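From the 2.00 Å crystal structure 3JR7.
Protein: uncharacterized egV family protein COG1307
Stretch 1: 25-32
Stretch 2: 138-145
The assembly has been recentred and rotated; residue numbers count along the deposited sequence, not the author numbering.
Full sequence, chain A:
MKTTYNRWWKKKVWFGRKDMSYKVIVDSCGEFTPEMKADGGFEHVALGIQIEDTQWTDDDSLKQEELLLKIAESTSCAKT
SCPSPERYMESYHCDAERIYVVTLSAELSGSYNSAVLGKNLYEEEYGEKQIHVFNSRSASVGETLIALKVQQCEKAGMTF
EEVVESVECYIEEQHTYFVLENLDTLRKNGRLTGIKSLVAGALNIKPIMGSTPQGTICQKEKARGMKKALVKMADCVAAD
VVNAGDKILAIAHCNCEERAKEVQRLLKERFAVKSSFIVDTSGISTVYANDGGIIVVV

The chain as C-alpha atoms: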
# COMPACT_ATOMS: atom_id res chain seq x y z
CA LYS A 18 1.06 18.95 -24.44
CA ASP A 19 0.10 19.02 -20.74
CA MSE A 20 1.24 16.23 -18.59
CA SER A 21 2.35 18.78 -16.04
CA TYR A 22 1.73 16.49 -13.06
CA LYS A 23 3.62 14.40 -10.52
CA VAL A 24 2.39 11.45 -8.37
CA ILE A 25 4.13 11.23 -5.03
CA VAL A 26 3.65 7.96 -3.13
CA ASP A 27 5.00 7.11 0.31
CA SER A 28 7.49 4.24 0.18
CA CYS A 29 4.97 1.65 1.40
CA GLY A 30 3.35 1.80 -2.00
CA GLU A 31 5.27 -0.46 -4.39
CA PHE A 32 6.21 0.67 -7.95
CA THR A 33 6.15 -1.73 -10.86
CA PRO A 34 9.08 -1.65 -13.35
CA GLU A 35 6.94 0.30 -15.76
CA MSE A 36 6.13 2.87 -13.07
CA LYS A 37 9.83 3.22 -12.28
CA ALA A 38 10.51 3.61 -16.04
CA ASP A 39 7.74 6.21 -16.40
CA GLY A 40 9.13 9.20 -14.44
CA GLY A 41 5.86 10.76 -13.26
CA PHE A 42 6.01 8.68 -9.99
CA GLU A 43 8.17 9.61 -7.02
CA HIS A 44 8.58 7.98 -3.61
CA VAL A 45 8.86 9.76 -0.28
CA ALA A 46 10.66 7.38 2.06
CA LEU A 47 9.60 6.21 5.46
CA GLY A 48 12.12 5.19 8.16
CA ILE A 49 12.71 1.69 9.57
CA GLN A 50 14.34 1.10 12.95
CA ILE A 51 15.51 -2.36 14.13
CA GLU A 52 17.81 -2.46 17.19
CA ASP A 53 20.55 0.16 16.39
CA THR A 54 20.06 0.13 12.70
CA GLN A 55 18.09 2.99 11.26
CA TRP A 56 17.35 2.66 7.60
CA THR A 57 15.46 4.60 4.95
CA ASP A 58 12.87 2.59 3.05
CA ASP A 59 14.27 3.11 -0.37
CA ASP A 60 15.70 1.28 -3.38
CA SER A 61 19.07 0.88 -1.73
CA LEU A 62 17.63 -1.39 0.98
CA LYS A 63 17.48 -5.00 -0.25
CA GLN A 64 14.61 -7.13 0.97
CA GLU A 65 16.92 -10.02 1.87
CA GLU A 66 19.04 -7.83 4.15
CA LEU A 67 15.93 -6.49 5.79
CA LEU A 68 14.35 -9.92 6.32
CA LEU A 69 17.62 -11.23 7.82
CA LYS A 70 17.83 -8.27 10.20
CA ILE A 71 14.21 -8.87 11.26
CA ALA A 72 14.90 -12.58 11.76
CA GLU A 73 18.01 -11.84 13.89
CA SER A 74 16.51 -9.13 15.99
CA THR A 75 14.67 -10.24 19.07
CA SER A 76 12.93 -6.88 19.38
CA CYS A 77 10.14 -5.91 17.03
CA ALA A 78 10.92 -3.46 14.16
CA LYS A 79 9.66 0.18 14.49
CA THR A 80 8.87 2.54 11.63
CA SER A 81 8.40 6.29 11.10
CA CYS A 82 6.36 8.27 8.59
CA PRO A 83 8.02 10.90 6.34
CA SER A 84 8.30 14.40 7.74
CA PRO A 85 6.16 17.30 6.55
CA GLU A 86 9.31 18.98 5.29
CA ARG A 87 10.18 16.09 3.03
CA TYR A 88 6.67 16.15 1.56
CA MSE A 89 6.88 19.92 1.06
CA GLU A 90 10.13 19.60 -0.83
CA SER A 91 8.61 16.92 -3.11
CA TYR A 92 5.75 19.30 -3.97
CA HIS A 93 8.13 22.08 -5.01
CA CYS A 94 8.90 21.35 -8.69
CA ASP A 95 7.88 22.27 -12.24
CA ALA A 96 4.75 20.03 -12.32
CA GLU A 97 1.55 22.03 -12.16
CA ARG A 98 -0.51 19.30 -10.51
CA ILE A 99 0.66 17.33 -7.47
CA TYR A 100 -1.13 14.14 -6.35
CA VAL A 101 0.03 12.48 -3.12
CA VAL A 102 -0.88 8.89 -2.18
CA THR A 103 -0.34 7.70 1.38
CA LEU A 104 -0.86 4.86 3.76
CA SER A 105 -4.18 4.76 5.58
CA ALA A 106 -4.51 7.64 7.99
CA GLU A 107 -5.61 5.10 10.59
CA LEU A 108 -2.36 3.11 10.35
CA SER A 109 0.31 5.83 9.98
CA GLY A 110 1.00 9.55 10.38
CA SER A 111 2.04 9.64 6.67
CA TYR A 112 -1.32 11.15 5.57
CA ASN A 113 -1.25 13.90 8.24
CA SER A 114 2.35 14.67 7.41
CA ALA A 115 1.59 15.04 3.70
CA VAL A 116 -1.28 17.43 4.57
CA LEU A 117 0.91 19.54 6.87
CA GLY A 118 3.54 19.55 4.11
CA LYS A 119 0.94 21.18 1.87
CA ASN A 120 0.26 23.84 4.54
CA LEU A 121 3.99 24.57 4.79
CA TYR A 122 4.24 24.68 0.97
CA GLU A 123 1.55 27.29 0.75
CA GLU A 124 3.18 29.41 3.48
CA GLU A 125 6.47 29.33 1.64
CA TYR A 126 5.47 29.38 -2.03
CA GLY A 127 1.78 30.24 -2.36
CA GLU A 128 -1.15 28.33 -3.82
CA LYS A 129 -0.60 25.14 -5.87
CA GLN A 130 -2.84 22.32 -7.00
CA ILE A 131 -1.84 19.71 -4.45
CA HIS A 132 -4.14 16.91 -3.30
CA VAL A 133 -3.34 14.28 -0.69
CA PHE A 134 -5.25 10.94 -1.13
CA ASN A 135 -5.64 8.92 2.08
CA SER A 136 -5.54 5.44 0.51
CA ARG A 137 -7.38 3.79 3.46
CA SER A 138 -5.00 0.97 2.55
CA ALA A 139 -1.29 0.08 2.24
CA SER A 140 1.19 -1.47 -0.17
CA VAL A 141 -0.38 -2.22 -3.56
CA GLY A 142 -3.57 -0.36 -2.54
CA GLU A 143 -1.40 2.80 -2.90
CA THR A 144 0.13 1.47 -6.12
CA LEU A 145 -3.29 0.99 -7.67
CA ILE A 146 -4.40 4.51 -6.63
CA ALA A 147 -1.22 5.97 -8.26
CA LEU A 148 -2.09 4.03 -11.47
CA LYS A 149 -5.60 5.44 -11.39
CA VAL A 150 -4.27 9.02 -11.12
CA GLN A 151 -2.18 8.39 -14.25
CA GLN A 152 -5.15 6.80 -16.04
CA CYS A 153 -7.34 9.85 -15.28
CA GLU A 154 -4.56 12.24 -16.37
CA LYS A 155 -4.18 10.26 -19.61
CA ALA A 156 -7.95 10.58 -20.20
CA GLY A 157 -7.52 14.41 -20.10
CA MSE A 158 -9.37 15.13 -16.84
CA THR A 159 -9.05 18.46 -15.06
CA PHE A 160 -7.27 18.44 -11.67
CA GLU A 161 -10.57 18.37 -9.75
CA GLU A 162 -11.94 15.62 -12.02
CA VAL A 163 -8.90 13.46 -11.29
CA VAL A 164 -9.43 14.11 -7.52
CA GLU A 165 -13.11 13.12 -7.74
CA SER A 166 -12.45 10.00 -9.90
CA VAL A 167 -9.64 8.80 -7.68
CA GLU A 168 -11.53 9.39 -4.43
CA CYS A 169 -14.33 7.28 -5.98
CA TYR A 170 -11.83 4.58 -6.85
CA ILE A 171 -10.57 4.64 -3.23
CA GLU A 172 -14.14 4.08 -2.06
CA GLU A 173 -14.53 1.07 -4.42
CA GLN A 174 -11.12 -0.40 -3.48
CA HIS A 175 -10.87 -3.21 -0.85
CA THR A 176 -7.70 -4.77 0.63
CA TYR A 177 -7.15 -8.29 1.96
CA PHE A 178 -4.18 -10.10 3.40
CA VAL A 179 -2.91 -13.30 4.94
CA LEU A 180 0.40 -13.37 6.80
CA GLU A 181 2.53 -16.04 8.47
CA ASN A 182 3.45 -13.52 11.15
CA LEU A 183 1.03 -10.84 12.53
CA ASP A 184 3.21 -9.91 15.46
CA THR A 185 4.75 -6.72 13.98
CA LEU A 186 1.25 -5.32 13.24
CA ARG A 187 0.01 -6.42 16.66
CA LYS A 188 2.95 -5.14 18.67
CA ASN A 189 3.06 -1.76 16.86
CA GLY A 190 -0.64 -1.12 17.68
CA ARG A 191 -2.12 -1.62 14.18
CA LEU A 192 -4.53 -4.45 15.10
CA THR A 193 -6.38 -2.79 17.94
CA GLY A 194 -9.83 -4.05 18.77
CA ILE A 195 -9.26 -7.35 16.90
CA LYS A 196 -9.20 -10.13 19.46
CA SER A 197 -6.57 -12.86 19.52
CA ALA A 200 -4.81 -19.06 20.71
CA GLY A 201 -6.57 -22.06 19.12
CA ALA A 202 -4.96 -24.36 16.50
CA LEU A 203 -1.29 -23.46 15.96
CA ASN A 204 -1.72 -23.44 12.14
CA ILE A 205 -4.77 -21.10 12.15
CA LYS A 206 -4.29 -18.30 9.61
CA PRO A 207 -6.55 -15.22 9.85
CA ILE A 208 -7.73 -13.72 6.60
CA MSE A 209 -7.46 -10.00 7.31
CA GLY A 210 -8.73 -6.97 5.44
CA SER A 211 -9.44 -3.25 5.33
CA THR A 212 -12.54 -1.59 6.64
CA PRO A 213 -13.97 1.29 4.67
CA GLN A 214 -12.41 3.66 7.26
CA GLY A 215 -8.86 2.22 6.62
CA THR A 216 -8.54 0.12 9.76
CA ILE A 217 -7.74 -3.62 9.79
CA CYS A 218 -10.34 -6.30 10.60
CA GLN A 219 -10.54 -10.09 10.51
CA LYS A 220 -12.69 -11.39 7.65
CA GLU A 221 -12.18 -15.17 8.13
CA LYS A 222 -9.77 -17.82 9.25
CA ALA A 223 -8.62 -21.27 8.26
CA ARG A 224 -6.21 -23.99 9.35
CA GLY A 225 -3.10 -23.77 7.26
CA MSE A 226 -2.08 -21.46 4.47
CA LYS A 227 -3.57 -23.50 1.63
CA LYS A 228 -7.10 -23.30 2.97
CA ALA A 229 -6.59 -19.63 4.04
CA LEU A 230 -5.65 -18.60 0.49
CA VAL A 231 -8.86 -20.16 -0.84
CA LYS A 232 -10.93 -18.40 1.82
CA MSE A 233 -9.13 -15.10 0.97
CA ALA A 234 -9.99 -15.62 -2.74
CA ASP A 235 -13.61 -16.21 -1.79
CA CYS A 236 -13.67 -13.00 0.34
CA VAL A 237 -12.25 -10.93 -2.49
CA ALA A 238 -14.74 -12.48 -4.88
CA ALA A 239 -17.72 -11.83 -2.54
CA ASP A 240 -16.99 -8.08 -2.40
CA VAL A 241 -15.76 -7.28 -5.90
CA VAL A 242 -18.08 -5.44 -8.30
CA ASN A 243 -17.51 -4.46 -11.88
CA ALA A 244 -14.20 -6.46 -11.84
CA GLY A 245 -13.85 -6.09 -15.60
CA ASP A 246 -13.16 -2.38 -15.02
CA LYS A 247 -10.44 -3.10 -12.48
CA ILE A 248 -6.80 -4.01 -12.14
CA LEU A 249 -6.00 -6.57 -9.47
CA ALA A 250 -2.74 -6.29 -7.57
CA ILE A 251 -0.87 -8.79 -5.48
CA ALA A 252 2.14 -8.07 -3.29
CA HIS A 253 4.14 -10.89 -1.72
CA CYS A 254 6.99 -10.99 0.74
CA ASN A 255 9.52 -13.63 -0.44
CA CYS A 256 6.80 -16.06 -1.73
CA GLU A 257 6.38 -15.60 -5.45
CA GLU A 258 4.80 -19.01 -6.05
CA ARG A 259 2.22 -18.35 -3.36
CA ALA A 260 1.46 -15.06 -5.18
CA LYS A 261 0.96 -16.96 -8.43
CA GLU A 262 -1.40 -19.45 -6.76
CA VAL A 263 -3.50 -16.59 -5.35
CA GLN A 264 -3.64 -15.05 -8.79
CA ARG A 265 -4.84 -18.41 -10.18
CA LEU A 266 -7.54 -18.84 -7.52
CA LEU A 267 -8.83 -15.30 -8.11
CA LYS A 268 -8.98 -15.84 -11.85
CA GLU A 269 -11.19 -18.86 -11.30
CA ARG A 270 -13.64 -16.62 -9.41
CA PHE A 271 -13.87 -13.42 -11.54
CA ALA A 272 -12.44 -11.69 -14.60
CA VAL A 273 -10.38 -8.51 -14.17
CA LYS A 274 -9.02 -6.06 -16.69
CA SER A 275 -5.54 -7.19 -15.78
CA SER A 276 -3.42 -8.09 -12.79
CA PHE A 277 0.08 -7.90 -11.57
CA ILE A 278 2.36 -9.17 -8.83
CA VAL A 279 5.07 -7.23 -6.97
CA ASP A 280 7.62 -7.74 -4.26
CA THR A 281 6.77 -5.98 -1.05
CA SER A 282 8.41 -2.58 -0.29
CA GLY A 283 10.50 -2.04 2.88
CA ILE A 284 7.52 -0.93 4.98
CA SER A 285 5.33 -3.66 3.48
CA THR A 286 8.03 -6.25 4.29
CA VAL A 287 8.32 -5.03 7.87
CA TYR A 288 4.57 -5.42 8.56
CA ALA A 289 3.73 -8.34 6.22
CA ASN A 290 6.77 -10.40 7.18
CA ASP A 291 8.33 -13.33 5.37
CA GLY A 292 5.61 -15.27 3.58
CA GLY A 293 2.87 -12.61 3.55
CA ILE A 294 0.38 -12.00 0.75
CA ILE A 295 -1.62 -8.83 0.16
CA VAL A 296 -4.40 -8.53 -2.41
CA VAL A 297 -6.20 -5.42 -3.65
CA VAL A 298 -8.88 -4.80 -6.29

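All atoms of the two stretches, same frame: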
# COMPACT_ATOMS: atom_id res chain seq x y z
N ILE A 25 3.26 11.54 -6.15
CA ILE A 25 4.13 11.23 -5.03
C ILE A 25 3.45 10.14 -4.19
O ILE A 25 2.29 10.26 -3.84
CB ILE A 25 4.32 12.46 -4.14
CG1 ILE A 25 4.93 13.63 -4.96
CG2 ILE A 25 5.18 12.11 -2.91
CD1 ILE A 25 4.81 14.94 -4.27
N VAL A 26 4.17 9.10 -3.87
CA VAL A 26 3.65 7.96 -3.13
C VAL A 26 4.59 7.69 -1.98
O VAL A 26 5.82 7.69 -2.18
CB VAL A 26 3.57 6.73 -4.04
CG1 VAL A 26 2.90 5.55 -3.31
CG2 VAL A 26 2.81 7.09 -5.32
N ASP A 27 4.09 7.49 -0.76
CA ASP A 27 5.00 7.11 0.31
C ASP A 27 5.55 5.72 0.02
O ASP A 27 5.03 4.99 -0.83
CB ASP A 27 4.42 7.26 1.73
CG ASP A 27 3.31 6.25 2.05
OD1 ASP A 27 3.32 5.09 1.57
OD2 ASP A 27 2.46 6.62 2.89
N SER A 28 6.67 5.37 0.67
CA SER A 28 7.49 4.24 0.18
C SER A 28 6.79 2.89 0.41
O SER A 28 7.15 1.90 -0.16
CB SER A 28 8.85 4.27 0.85
OG SER A 28 8.73 4.07 2.22
N CYS A 29 5.74 2.88 1.22
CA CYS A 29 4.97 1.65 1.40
C CYS A 29 4.38 1.17 0.08
O CYS A 29 4.35 -0.03 -0.20
CB CYS A 29 3.89 1.83 2.48
SG CYS A 29 3.08 0.27 2.86
N GLY A 30 3.98 2.12 -0.75
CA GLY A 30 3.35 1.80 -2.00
C GLY A 30 4.35 1.35 -3.02
O GLY A 30 5.18 2.17 -3.44
N GLU A 31 4.26 0.09 -3.47
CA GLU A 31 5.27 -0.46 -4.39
C GLU A 31 5.15 0.16 -5.77
O GLU A 31 4.07 0.50 -6.16
CB GLU A 31 5.13 -2.00 -4.53
CG GLU A 31 5.46 -2.83 -3.32
CD GLU A 31 4.43 -2.77 -2.20
OE1 GLU A 31 3.25 -2.38 -2.46
OE2 GLU A 31 4.82 -3.13 -1.07
N PHE A 32 6.26 0.32 -6.51
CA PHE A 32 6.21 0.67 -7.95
C PHE A 32 6.53 -0.54 -8.79
O PHE A 32 7.48 -1.25 -8.48
CB PHE A 32 7.23 1.75 -8.35
CG PHE A 32 6.92 3.14 -7.81
CD1 PHE A 32 5.72 3.43 -7.17
CD2 PHE A 32 7.87 4.14 -7.94
CE1 PHE A 32 5.49 4.71 -6.66
CE2 PHE A 32 7.64 5.38 -7.48
CZ PHE A 32 6.44 5.68 -6.81
N SER A 138 -5.60 2.20 2.96
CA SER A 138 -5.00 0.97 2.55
C SER A 138 -3.49 1.03 2.80
O SER A 138 -3.03 1.82 3.63
CB SER A 138 -5.36 0.66 1.07
OG SER A 138 -4.87 -0.63 0.59
N ALA A 139 -2.73 0.19 2.09
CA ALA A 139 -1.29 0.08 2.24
C ALA A 139 -0.79 -0.62 0.99
O ALA A 139 -1.58 -1.20 0.23
CB ALA A 139 -0.93 -0.77 3.47
N SER A 140 0.51 -0.59 0.78
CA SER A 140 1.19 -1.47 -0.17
C SER A 140 0.58 -1.23 -1.55
O SER A 140 0.44 -0.08 -1.97
CB SER A 140 1.10 -2.94 0.31
OG SER A 140 1.64 -3.88 -0.65
N VAL A 141 0.15 -2.29 -2.21
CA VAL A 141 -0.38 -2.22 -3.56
C VAL A 141 -1.73 -1.49 -3.68
O VAL A 141 -2.14 -1.08 -4.78
CB VAL A 141 -0.44 -3.61 -4.30
CG1 VAL A 141 0.97 -4.04 -4.76
CG2 VAL A 141 -1.15 -4.66 -3.46
N GLY A 142 -2.42 -1.30 -2.56
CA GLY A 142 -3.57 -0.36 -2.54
C GLY A 142 -3.11 1.03 -3.01
O GLY A 142 -3.75 1.68 -3.83
N GLU A 143 -1.96 1.48 -2.50
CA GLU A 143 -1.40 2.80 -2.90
C GLU A 143 -0.97 2.78 -4.37
O GLU A 143 -1.19 3.74 -5.13
CB GLU A 143 -0.21 3.14 -2.02
CG GLU A 143 -0.59 3.33 -0.54
CD GLU A 143 0.63 3.55 0.35
OE1 GLU A 143 1.40 4.48 0.08
OE2 GLU A 143 0.80 2.77 1.31
N THR A 144 -0.35 1.67 -4.77
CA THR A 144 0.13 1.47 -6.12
C THR A 144 -1.03 1.64 -7.08
O THR A 144 -0.95 2.40 -8.07
CB THR A 144 0.70 0.05 -6.30
OG1 THR A 144 1.66 -0.24 -5.27
CG2 THR A 144 1.31 -0.10 -7.66
N LEU A 145 -2.12 0.96 -6.78
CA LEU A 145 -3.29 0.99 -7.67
C LEU A 145 -3.91 2.40 -7.76
O LEU A 145 -4.32 2.82 -8.84
CB LEU A 145 -4.34 -0.03 -7.25
CG LEU A 145 -4.07 -1.47 -7.66
CD1 LEU A 145 -5.08 -2.41 -6.97
CD2 LEU A 145 -4.09 -1.64 -9.16

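Which polar bonds tie the two stretches together? Glu-31 supplies the acceptors for two of them. Its backbone O accepts from Thr-144 OG1 at 2.7 Å, and its carboxylate OE1 accepts from Ser-140 OG at 2.8 Å. The side chain of Glu-31 leaves its CA sideways, yet folds so that its end reaches the start of the helix. A third, weak bond runs from Ser-140 N to Cys-29 SG at 3.4 Å, sulfur being a poor acceptor.

Why do two acidic side chains meet? Asp-27 OD1 and Glu-143 OE1 lie 2.5 Å apart, too close for two bare carboxylate oxygens to be comfortable, so one of the acids probably carries a proton. Glu-143 points toward the loop, and its OE2 also comes within 3.4 Å of Cys-29 CB.

How does the backbone allow such a close approach? After the strand ends at Asp-27, a type I turn closes with Gly-30 N bonding to Asp-27 O at 3.1 Å. Gly-30 then sits against Ser-140, their CA atoms 4.3 Å apart. A CB on Gly-30 would clash with Glu-143 CB and Val-26 CG1.

What packing completes the contact? Little is purely apolar: Cys-29 SG rests 4.2 Å from Ala-139 CB, while Val-26 CG1 lies 3.9 Å from Glu-143 OE1.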